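Long-range contacts in galactose-1-phosphate uridylyltransferase (Pyrobaculum aerophilum str. IM2, PDB 6K5Z), which probably transfers uridylyl groups between UDP-glucose and hexose 1-phosphates such as galactose 1-phosphate, and holds zinc and iron ions: residues H205-R210 and Y262-F267; R174-E179 and K191-F196. All coordinates share one frame; numbering follows the deposited sequence.

Contact 1: residues H205-R210 and Y262-F267; sequences HIYPKR and YYHLHF. With FE (Fe (III) ion), chain I.
The Tyr207 ring lies over the imidazole of His266 in an offset stack, with centroids 4.3 Å apart and planes at 15°. His266 CG is turned into the space between its own backbone N and carbonyl carbon (chi1 48°), which lays the imidazole alongside the phenol. His266 CB makes a CH-pi contact over the phenol face, 3.5 Å from the centroid of the Tyr207 ring. The same phenol directs an edge at the face of His264, CD1 standing over the middle of that imidazole with the planes at 80°. Tyr207 OH, though above the His266 ring, is hydrogen-bonded to His172. These residues belong to the C-terminal half of the half-barrel sheet, where strands 202-208 and 266-271 run antiparallel as neighbours. Ile206 and Phe267 form a hydrogen-bonded pair, with Ile206 N to Phe267 O at 2.8 Å and Phe267 N to Ile206 O at 3.2 Å; their CB atoms meet on the sheet face that packs against helix 220-240. Metal binding engages both histidines. His266 NE2 binds the iron(III) ion at 2.4 Å, together with Glu156, His252, Glu268 and a water, while His266 ND1 donates to His264 O at 2.8 Å; the two bonds together fix the ring's rotation. His264 is a ligand of the zinc site with Cys170, Cys173 and His211, and its NE2 makes a weak, bent bond to Pro208 O (2.8 Å).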
ATOM      1  N   HIS B 205      -0.646  11.840  12.946  1.00 46.70           N
ATOM      2  CA  HIS B 205      -1.985  11.465  13.334  1.00 48.68           C
ATOM      3  C   HIS B 205      -2.605  12.618  14.167  1.00 49.25           C
ATOM      4  O   HIS B 205      -1.914  13.233  14.997  1.00 47.63           O
ATOM      5  CB  HIS B 205      -1.912  10.164  14.123  1.00 50.54           C
ATOM      6  CG  HIS B 205      -1.549   8.972  13.296  1.00 53.47           C
ATOM      7  ND1 HIS B 205      -1.773   7.685  13.725  1.00 55.78           N
ATOM      8  CD2 HIS B 205      -1.007   8.865  12.058  1.00 55.71           C
ATOM      9  CE1 HIS B 205      -1.372   6.837  12.795  1.00 55.33           C
ATOM     10  NE2 HIS B 205      -0.907   7.527  11.774  1.00 51.97           N
ATOM     11  N   ILE B 206      -3.884  12.913  13.928  1.00 49.64           N
ATOM     12  CA  ILE B 206      -4.601  14.001  14.638  1.00 48.91           C
ATOM     13  C   ILE B 206      -5.751  13.403  15.459  1.00 44.44           C
ATOM     14  O   ILE B 206      -6.723  12.870  14.917  1.00 36.81           O
ATOM     15  CB  ILE B 206      -5.099  15.100  13.659  1.00 50.73           C
ATOM     16  CG1 ILE B 206      -3.903  15.802  13.020  1.00 53.08           C
ATOM     17  CG2 ILE B 206      -5.941  16.149  14.376  1.00 53.05           C
ATOM     18  CD1 ILE B 206      -4.257  16.668  11.836  1.00 55.57           C
ATOM     19  N   TYR B 207      -5.620  13.472  16.781  1.00 46.82           N
ATOM     20  CA  TYR B 207      -6.607  12.877  17.697  1.00 44.96           C
ATOM     21  C   TYR B 207      -7.325  13.987  18.483  1.00 41.32           C
ATOM     22  O   TYR B 207      -6.726  14.985  18.781  1.00 40.91           O
ATOM     23  CB  TYR B 207      -5.909  11.948  18.672  1.00 46.73           C
ATOM     24  CG  TYR B 207      -5.654  10.513  18.198  1.00 46.77           C
ATOM     25  CD1 TYR B 207      -6.616   9.505  18.391  1.00 43.35           C
ATOM     26  CD2 TYR B 207      -4.419  10.144  17.658  1.00 47.98           C
ATOM     27  CE1 TYR B 207      -6.365   8.200  18.021  1.00 43.16           C
ATOM     28  CE2 TYR B 207      -4.158   8.837  17.290  1.00 44.44           C
ATOM     29  CZ  TYR B 207      -5.140   7.878  17.456  1.00 47.32           C
ATOM     30  OH  TYR B 207      -4.895   6.578  17.062  1.00 56.18           O
ATOM     31  N   PRO B 208      -8.624  13.821  18.768  1.00 41.42           N
ATOM     32  CA  PRO B 208      -9.268  14.653  19.746  1.00 43.38           C
ATOM     33  C   PRO B 208      -8.869  14.255  21.200  1.00 49.10           C
ATOM     34  O   PRO B 208      -8.948  13.066  21.549  1.00 50.35           O
ATOM     35  CB  PRO B 208     -10.753  14.390  19.494  1.00 48.08           C
ATOM     36  CG  PRO B 208     -10.842  13.035  18.879  1.00 45.38           C
ATOM     37  CD  PRO B 208      -9.512  12.746  18.273  1.00 45.74           C
ATOM     38  N   LYS B 209      -8.410  15.239  21.994  1.00 50.27           N
ATOM     39  CA  LYS B 209      -8.108  15.092  23.449  1.00 50.00           C
ATOM     40  C   LYS B 209      -9.187  14.363  24.280  1.00 48.63           C
ATOM     41  O   LYS B 209      -8.874  13.541  25.122  1.00 51.31           O
ATOM     42  CB  LYS B 209      -7.781  16.447  24.062  1.00 49.74           C
ATOM     43  CG  LYS B 209      -6.388  16.938  23.714  1.00 50.11           C
ATOM     44  CD  LYS B 209      -6.207  18.386  24.113  1.00 48.03           C
ATOM     45  CE  LYS B 209      -4.756  18.767  23.935  1.00 49.67           C
ATOM     46  NZ  LYS B 209      -4.600  20.233  24.144  1.00 53.33           N
ATOM     47  N   ARG B 210     -10.437  14.588  23.960  1.00 50.60           N
ATOM     48  CA  ARG B 210     -11.548  13.826  24.523  1.00 57.82           C
ATOM     49  C   ARG B 210     -11.870  12.579  23.634  1.00 60.97           C
ATOM     50  O   ARG B 210     -11.767  12.635  22.391  1.00 62.15           O
ATOM     51  CB  ARG B 210     -12.741  14.794  24.673  1.00 63.30           C
ATOM     52  CG  ARG B 210     -14.076  14.206  25.085  1.00 73.72           C
ATOM     53  CD  ARG B 210     -15.199  15.215  24.872  1.00 86.51           C
ATOM     54  NE  ARG B 210     -14.962  16.492  25.557  1.00 99.53           N
ATOM     55  CZ  ARG B 210     -15.055  16.694  26.877  1.00102.26           C
ATOM     56  NH1 ARG B 210     -14.807  17.903  27.380  1.00 84.96           N
ATOM     57  NH2 ARG B 210     -15.382  15.700  27.710  1.00108.81           N
ATOM     58  N   TYR B 262     -13.485   1.649  23.081  1.00 67.37           N
ATOM     59  CA  TYR B 262     -12.161   1.060  22.804  1.00 60.17           C
ATOM     60  C   TYR B 262     -11.487   1.646  21.564  1.00 57.35           C
ATOM     61  O   TYR B 262     -10.255   1.680  21.488  1.00 58.18           O
ATOM     62  CB  TYR B 262     -12.250  -0.474  22.668  1.00 58.56           C
ATOM     63  CG  TYR B 262     -13.354  -1.022  21.798  1.00 55.20           C
ATOM     64  CD1 TYR B 262     -13.167  -1.202  20.416  1.00 55.59           C
ATOM     65  CD2 TYR B 262     -14.589  -1.393  22.361  1.00 54.41           C
ATOM     66  CE1 TYR B 262     -14.186  -1.733  19.618  1.00 57.28           C
ATOM     67  CE2 TYR B 262     -15.621  -1.895  21.576  1.00 56.33           C
ATOM     68  CZ  TYR B 262     -15.420  -2.078  20.206  1.00 60.69           C
ATOM     69  OH  TYR B 262     -16.446  -2.607  19.436  1.00 65.64           O
ATOM     70  N   TYR B 263     -12.287   2.097  20.599  1.00 56.33           N
ATOM     71  CA  TYR B 263     -11.759   2.765  19.417  1.00 54.37           C
ATOM     72  C   TYR B 263     -12.030   4.255  19.512  1.00 57.17           C
ATOM     73  O   TYR B 263     -13.118   4.665  19.907  1.00 66.25           O
ATOM     74  CB  TYR B 263     -12.406   2.189  18.159  1.00 50.30           C
ATOM     75  CG  TYR B 263     -11.617   2.442  16.911  1.00 55.16           C
ATOM     76  CD1 TYR B 263     -10.291   2.025  16.819  1.00 56.10           C
ATOM     77  CD2 TYR B 263     -12.188   3.110  15.809  1.00 56.80           C
ATOM     78  CE1 TYR B 263      -9.554   2.248  15.686  1.00 51.81           C
ATOM     79  CE2 TYR B 263     -11.451   3.349  14.658  1.00 53.20           C
ATOM     80  CZ  TYR B 263     -10.138   2.914  14.602  1.00 56.51           C
ATOM     81  OH  TYR B 263      -9.393   3.125  13.466  1.00 53.45           O
ATOM     82  N   HIS B 264     -11.041   5.041  19.089  1.00 55.21           N
ATOM     83  CA  HIS B 264     -11.018   6.488  19.203  1.00 51.56           C
ATOM     84  C   HIS B 264     -10.673   7.022  17.782  1.00 55.58           C
ATOM     85  O   HIS B 264      -9.672   6.599  17.183  1.00 55.21           O
ATOM     86  CB  HIS B 264      -9.929   6.798  20.219  1.00 48.17           C
ATOM     87  CG  HIS B 264      -9.765   8.241  20.591  1.00 53.11           C
ATOM     88  ND1 HIS B 264      -9.072   8.617  21.724  1.00 56.49           N
ATOM     89  CD2 HIS B 264     -10.156   9.395  19.992  1.00 59.56           C
ATOM     90  CE1 HIS B 264      -9.047   9.935  21.813  1.00 60.99           C
ATOM     91  NE2 HIS B 264      -9.693  10.433  20.774  1.00 61.69           N
ATOM     92  N   LEU B 265     -11.498   7.929  17.248  1.00 51.28           N
ATOM     93  CA  LEU B 265     -11.337   8.411  15.864  1.00 51.34           C
ATOM     94  C   LEU B 265     -10.084   9.245  15.670  1.00 46.54           C
ATOM     95  O   LEU B 265      -9.628   9.912  16.605  1.00 48.37           O
ATOM     96  CB  LEU B 265     -12.560   9.205  15.367  1.00 50.62           C
ATOM     97  CG  LEU B 265     -12.802  10.628  15.925  1.00 50.69           C
ATOM     98  CD1 LEU B 265     -11.944  11.738  15.290  1.00 46.52           C
ATOM     99  CD2 LEU B 265     -14.290  10.965  15.771  1.00 53.63           C
ATOM    100  N   HIS B 266      -9.534   9.199  14.457  1.00 42.45           N
ATOM    101  CA  HIS B 266      -8.321   9.983  14.124  1.00 40.59           C
ATOM    102  C   HIS B 266      -8.125  10.154  12.629  1.00 38.50           C
ATOM    103  O   HIS B 266      -8.669   9.399  11.808  1.00 34.56           O
ATOM    104  CB  HIS B 266      -7.071   9.423  14.772  1.00 39.20           C
ATOM    105  CG  HIS B 266      -6.910   7.946  14.618  1.00 42.56           C
ATOM    106  ND1 HIS B 266      -7.777   7.036  15.188  1.00 44.60           N
ATOM    107  CD2 HIS B 266      -5.958   7.216  13.990  1.00 39.49           C
ATOM    108  CE1 HIS B 266      -7.385   5.813  14.894  1.00 41.21           C
ATOM    109  NE2 HIS B 266      -6.288   5.899  14.167  1.00 40.98           N
ATOM    110  N   PHE B 267      -7.445  11.240  12.297  1.00 42.42           N
ATOM    111  CA  PHE B 267      -7.083  11.541  10.935  1.00 44.43           C
ATOM    112  C   PHE B 267      -5.642  11.133  10.840  1.00 43.87           C
ATOM    113  O   PHE B 267      -4.851  11.517  11.712  1.00 41.16           O
ATOM    114  CB  PHE B 267      -7.202  13.021  10.621  1.00 46.62           C
ATOM    115  CG  PHE B 267      -8.617  13.487  10.493  1.00 43.87           C
ATOM    116  CD1 PHE B 267      -9.343  13.825  11.638  1.00 42.94           C
ATOM    117  CD2 PHE B 267      -9.217  13.574   9.244  1.00 38.99           C
ATOM    118  CE1 PHE B 267     -10.660  14.237  11.525  1.00 47.05           C
ATOM    119  CE2 PHE B 267     -10.523  13.978   9.116  1.00 43.84           C
ATOM    120  CZ  PHE B 267     -11.260  14.314  10.255  1.00 47.39           C
TER
HETATM  121 FE    FE I1003      -5.243   4.473  12.482  1.00 58.30          FE
HETATM  122  O   HOH W   1      -3.709   4.841  14.403  1.00 54.89           O

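Contact 2: residues R174-E179 and K191-F196; sequences RIVEKE and KAFVPF
In the C-terminal half of the half-barrel, helix 171-178 lies across a face of the antiparallel sheet, and this contact is where its last turn meets strand 190-193. The axes of helix 174-178 and strand 191-193 pass 9.7 Å apart at 82°, nearly perpendicular. Of the zinc ligands, Cys170 immediately precedes the helix and Cys173 lies in its first turn, so the contact joins the end of the metal-bearing helix to the sheet. Lys191 reaches from the strand to the C-terminal end of the helix. Its chain, bent at chi3 (-98°), runs past Val176 in the opposite direction, Lys191 CD lying 3.9 Å from Val176 CG1, and brings the ammonium to two main-chain oxygens. Lys191 NZ donates to Val176 O at 3.1 Å, approaching from outside the carbonyl plane, and to Glu179 O, just past the helix, at 3.3 Å, nearly along the C=O axis. The C-terminal end of a helix is the negative end of its dipole, so an ammonium here is probably favourable; the carboxylate of Glu177 lies nearby, beyond salt-bridge range. A methionine in place of Lys191 would probably leave the carbonyls of Val176 and Glu179 without this shared donor and the last turn less firmly tied to the strand. Beside the lysine, the Phe193 ring fits against the helix, with Ile175 CG2 and Val176 CG2 approaching it obliquely. Glu179 lays its aliphatic part over a face of that ring. Its carboxylate, tilted 19° from the ring plane, forms a salt bridge through OE2 with Arg182, while Glu179 CG comes within 3.6 Å of Phe193 CD2.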
ATOM      1  N   ARG B 174      -4.667   6.647  26.057  1.00 58.13           N
ATOM      2  CA  ARG B 174      -3.413   6.462  26.767  1.00 66.42           C
ATOM      3  C   ARG B 174      -2.255   6.934  25.897  1.00 66.56           C
ATOM      4  O   ARG B 174      -1.347   7.607  26.380  1.00 60.67           O
ATOM      5  CB  ARG B 174      -3.235   4.987  27.135  1.00 68.82           C
ATOM      6  CG  ARG B 174      -1.937   4.658  27.854  1.00 81.71           C
ATOM      7  CD  ARG B 174      -1.933   5.178  29.282  1.00 89.74           C
ATOM      8  NE  ARG B 174      -0.753   4.735  30.019  1.00 93.31           N
ATOM      9  CZ  ARG B 174       0.426   5.349  29.982  1.00 99.29           C
ATOM     10  NH1 ARG B 174       0.584   6.435  29.240  1.00 95.36           N
ATOM     11  NH2 ARG B 174       1.447   4.876  30.684  1.00 92.63           N
ATOM     12  N   ILE B 175      -2.285   6.587  24.616  1.00 71.03           N
ATOM     13  CA  ILE B 175      -1.235   7.019  23.701  1.00 78.26           C
ATOM     14  C   ILE B 175      -1.204   8.536  23.506  1.00 70.51           C
ATOM     15  O   ILE B 175      -0.140   9.153  23.512  1.00 58.66           O
ATOM     16  CB  ILE B 175      -1.391   6.368  22.314  1.00 86.76           C
ATOM     17  CG1 ILE B 175      -1.235   4.851  22.410  1.00100.61           C
ATOM     18  CG2 ILE B 175      -0.380   6.944  21.337  1.00 87.63           C
ATOM     19  CD1 ILE B 175      -1.343   4.146  21.077  1.00106.08           C
ATOM     20  N   VAL B 176      -2.380   9.132  23.335  1.00 69.71           N
ATOM     21  CA  VAL B 176      -2.474  10.572  23.113  1.00 77.02           C
ATOM     22  C   VAL B 176      -2.007  11.428  24.285  1.00 81.58           C
ATOM     23  O   VAL B 176      -1.269  12.393  24.099  1.00 76.33           O
ATOM     24  CB  VAL B 176      -3.914  10.983  22.751  1.00 75.49           C
ATOM     25  CG1 VAL B 176      -4.059  12.496  22.782  1.00 76.79           C
ATOM     26  CG2 VAL B 176      -4.302  10.426  21.391  1.00 75.21           C
ATOM     27  N   GLU B 177      -2.427  11.063  25.491  1.00 88.55           N
ATOM     28  CA  GLU B 177      -2.055  11.813  26.687  1.00 90.04           C
ATOM     29  C   GLU B 177      -0.563  11.759  26.984  1.00 82.89           C
ATOM     30  O   GLU B 177       0.040  12.754  27.381  1.00 80.47           O
ATOM     31  CB  GLU B 177      -2.862  11.347  27.900  1.00 94.00           C
ATOM     32  CG  GLU B 177      -2.667  12.221  29.129  1.00106.06           C
ATOM     33  CD  GLU B 177      -2.826  13.699  28.828  1.00109.60           C
ATOM     34  OE1 GLU B 177      -3.548  14.040  27.868  1.00110.60           O
ATOM     35  OE2 GLU B 177      -2.229  14.523  29.552  1.00 90.02           O
ATOM     36  N   LYS B 178       0.024  10.587  26.790  1.00 85.60           N
ATOM     37  CA  LYS B 178       1.439  10.382  27.062  1.00 86.99           C
ATOM     38  C   LYS B 178       2.344  11.110  26.075  1.00 80.93           C
ATOM     39  O   LYS B 178       3.370  11.667  26.454  1.00 84.46           O
ATOM     40  CB  LYS B 178       1.770   8.888  27.074  1.00 88.78           C
ATOM     41  CG  LYS B 178       3.047   8.544  27.822  1.00 90.79           C
ATOM     42  CD  LYS B 178       3.249   7.041  27.908  1.00 90.88           C
ATOM     43  CE  LYS B 178       4.286   6.687  28.961  1.00 92.94           C
ATOM     44  NZ  LYS B 178       5.583   7.379  28.725  1.00 91.48           N
ATOM     45  N   GLU B 179       1.956  11.099  24.807  1.00 78.27           N
ATOM     46  CA  GLU B 179       2.758  11.721  23.761  1.00 74.52           C
ATOM     47  C   GLU B 179       2.889  13.235  23.854  1.00 69.73           C
ATOM     48  O   GLU B 179       1.893  13.952  23.925  1.00 63.97           O
ATOM     49  CB  GLU B 179       2.163  11.363  22.396  1.00 78.96           C
ATOM     50  CG  GLU B 179       2.938  11.911  21.213  1.00 73.27           C
ATOM     51  CD  GLU B 179       4.190  11.112  20.929  1.00 69.67           C
ATOM     52  OE1 GLU B 179       5.297  11.670  21.072  1.00 69.83           O
ATOM     53  OE2 GLU B 179       4.063   9.923  20.574  1.00 62.66           O
ATOM     54  N   LYS B 191      -4.962  16.923  19.406  1.00 49.45           N
ATOM     55  CA  LYS B 191      -3.541  16.699  19.415  1.00 50.18           C
ATOM     56  C   LYS B 191      -3.083  16.048  18.065  1.00 49.36           C
ATOM     57  O   LYS B 191      -3.717  15.112  17.556  1.00 45.09           O
ATOM     58  CB  LYS B 191      -3.186  15.859  20.639  1.00 49.69           C
ATOM     59  CG  LYS B 191      -1.800  16.161  21.153  1.00 54.52           C
ATOM     60  CD  LYS B 191      -1.416  15.337  22.378  1.00 58.16           C
ATOM     61  CE  LYS B 191      -1.621  16.079  23.693  1.00 60.10           C
ATOM     62  NZ  LYS B 191      -0.903  15.393  24.794  1.00 63.92           N
ATOM     63  N   ALA B 192      -1.999  16.609  17.514  1.00 43.71           N
ATOM     64  CA  ALA B 192      -1.383  16.217  16.273  1.00 42.60           C
ATOM     65  C   ALA B 192       0.099  15.912  16.523  1.00 46.23           C
ATOM     66  O   ALA B 192       0.877  16.803  16.899  1.00 48.31           O
ATOM     67  CB  ALA B 192      -1.507  17.325  15.249  1.00 40.77           C
ATOM     68  N   PHE B 193       0.494  14.658  16.274  1.00 45.64           N
ATOM     69  CA  PHE B 193       1.874  14.182  16.558  1.00 44.20           C
ATOM     70  C   PHE B 193       2.309  13.136  15.527  1.00 41.89           C
ATOM     71  O   PHE B 193       1.476  12.504  14.877  1.00 38.56           O
ATOM     72  CB  PHE B 193       1.960  13.553  17.956  1.00 36.99           C
ATOM     73  CG  PHE B 193       1.027  12.399  18.141  1.00 34.87           C
ATOM     74  CD1 PHE B 193      -0.310  12.614  18.401  1.00 36.17           C
ATOM     75  CD2 PHE B 193       1.478  11.100  18.046  1.00 34.54           C
ATOM     76  CE1 PHE B 193      -1.184  11.560  18.594  1.00 37.33           C
ATOM     77  CE2 PHE B 193       0.620  10.040  18.214  1.00 34.55           C
ATOM     78  CZ  PHE B 193      -0.715  10.264  18.484  1.00 37.69           C
ATOM     79  N   VAL B 194       3.618  13.010  15.387  1.00 42.39           N
ATOM     80  CA  VAL B 194       4.244  11.958  14.594  1.00 46.85           C
ATOM     81  C   VAL B 194       4.214  10.701  15.410  1.00 45.57           C
ATOM     82  O   VAL B 194       4.860  10.646  16.439  1.00 50.00           O
ATOM     83  CB  VAL B 194       5.719  12.260  14.301  1.00 47.06           C
ATOM     84  CG1 VAL B 194       6.372  11.057  13.634  1.00 55.23           C
ATOM     85  CG2 VAL B 194       5.848  13.487  13.410  1.00 45.65           C
ATOM     86  N   PRO B 195       3.480   9.677  14.967  1.00 47.15           N
ATOM     87  CA  PRO B 195       3.422   8.510  15.855  1.00 46.12           C
ATOM     88  C   PRO B 195       4.756   7.779  15.973  1.00 45.11           C
ATOM     89  O   PRO B 195       5.610   7.899  15.080  1.00 43.84           O
ATOM     90  CB  PRO B 195       2.343   7.634  15.228  1.00 46.72           C
ATOM     91  CG  PRO B 195       2.156   8.146  13.856  1.00 46.68           C
ATOM     92  CD  PRO B 195       2.528   9.576  13.854  1.00 47.68           C
ATOM     93  N   PHE B 196       4.946   7.058  17.088  1.00 46.84           N
ATOM     94  CA  PHE B 196       6.141   6.209  17.284  1.00 48.35           C
ATOM     95  C   PHE B 196       6.241   5.158  16.146  1.00 42.17           C
ATOM     96  O   PHE B 196       7.310   4.883  15.574  1.00 41.61           O
ATOM     97  CB  PHE B 196       6.081   5.514  18.660  1.00 51.24           C
ATOM     98  CG  PHE B 196       7.256   4.620  18.936  1.00 52.32           C
ATOM     99  CD1 PHE B 196       8.480   5.159  19.301  1.00 55.28           C
ATOM    100  CD2 PHE B 196       7.144   3.233  18.793  1.00 55.95           C
ATOM    101  CE1 PHE B 196       9.572   4.335  19.552  1.00 56.86           C
ATOM    102  CE2 PHE B 196       8.224   2.403  19.034  1.00 52.97           C
ATOM    103  CZ  PHE B 196       9.439   2.954  19.418  1.00 56.72           C
TER

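Both contacts are largely buried and share one sheet: strand 190-193 of contact 2 adjoins strand 202-208 of contact 1, and Tyr207 N lies 2.6 Å from Lys191 O in a probable backbone hydrogen bond. The centre of contact 1 lies about 13 Å from the chain centre, that of contact 2 about 18 Å. Contact 1 joins strand to strand, and two of its histidines are ligands, one of iron and one of zinc. Contact 2 joins helix to strand through an ammonium, carbonyl oxygens and apolar packing; residues flanking it, Arg174, Lys178 and Phe196, meet the second subunit. Val176 bridges the two, its CG2 packing 3.5 Å from Tyr207 CG.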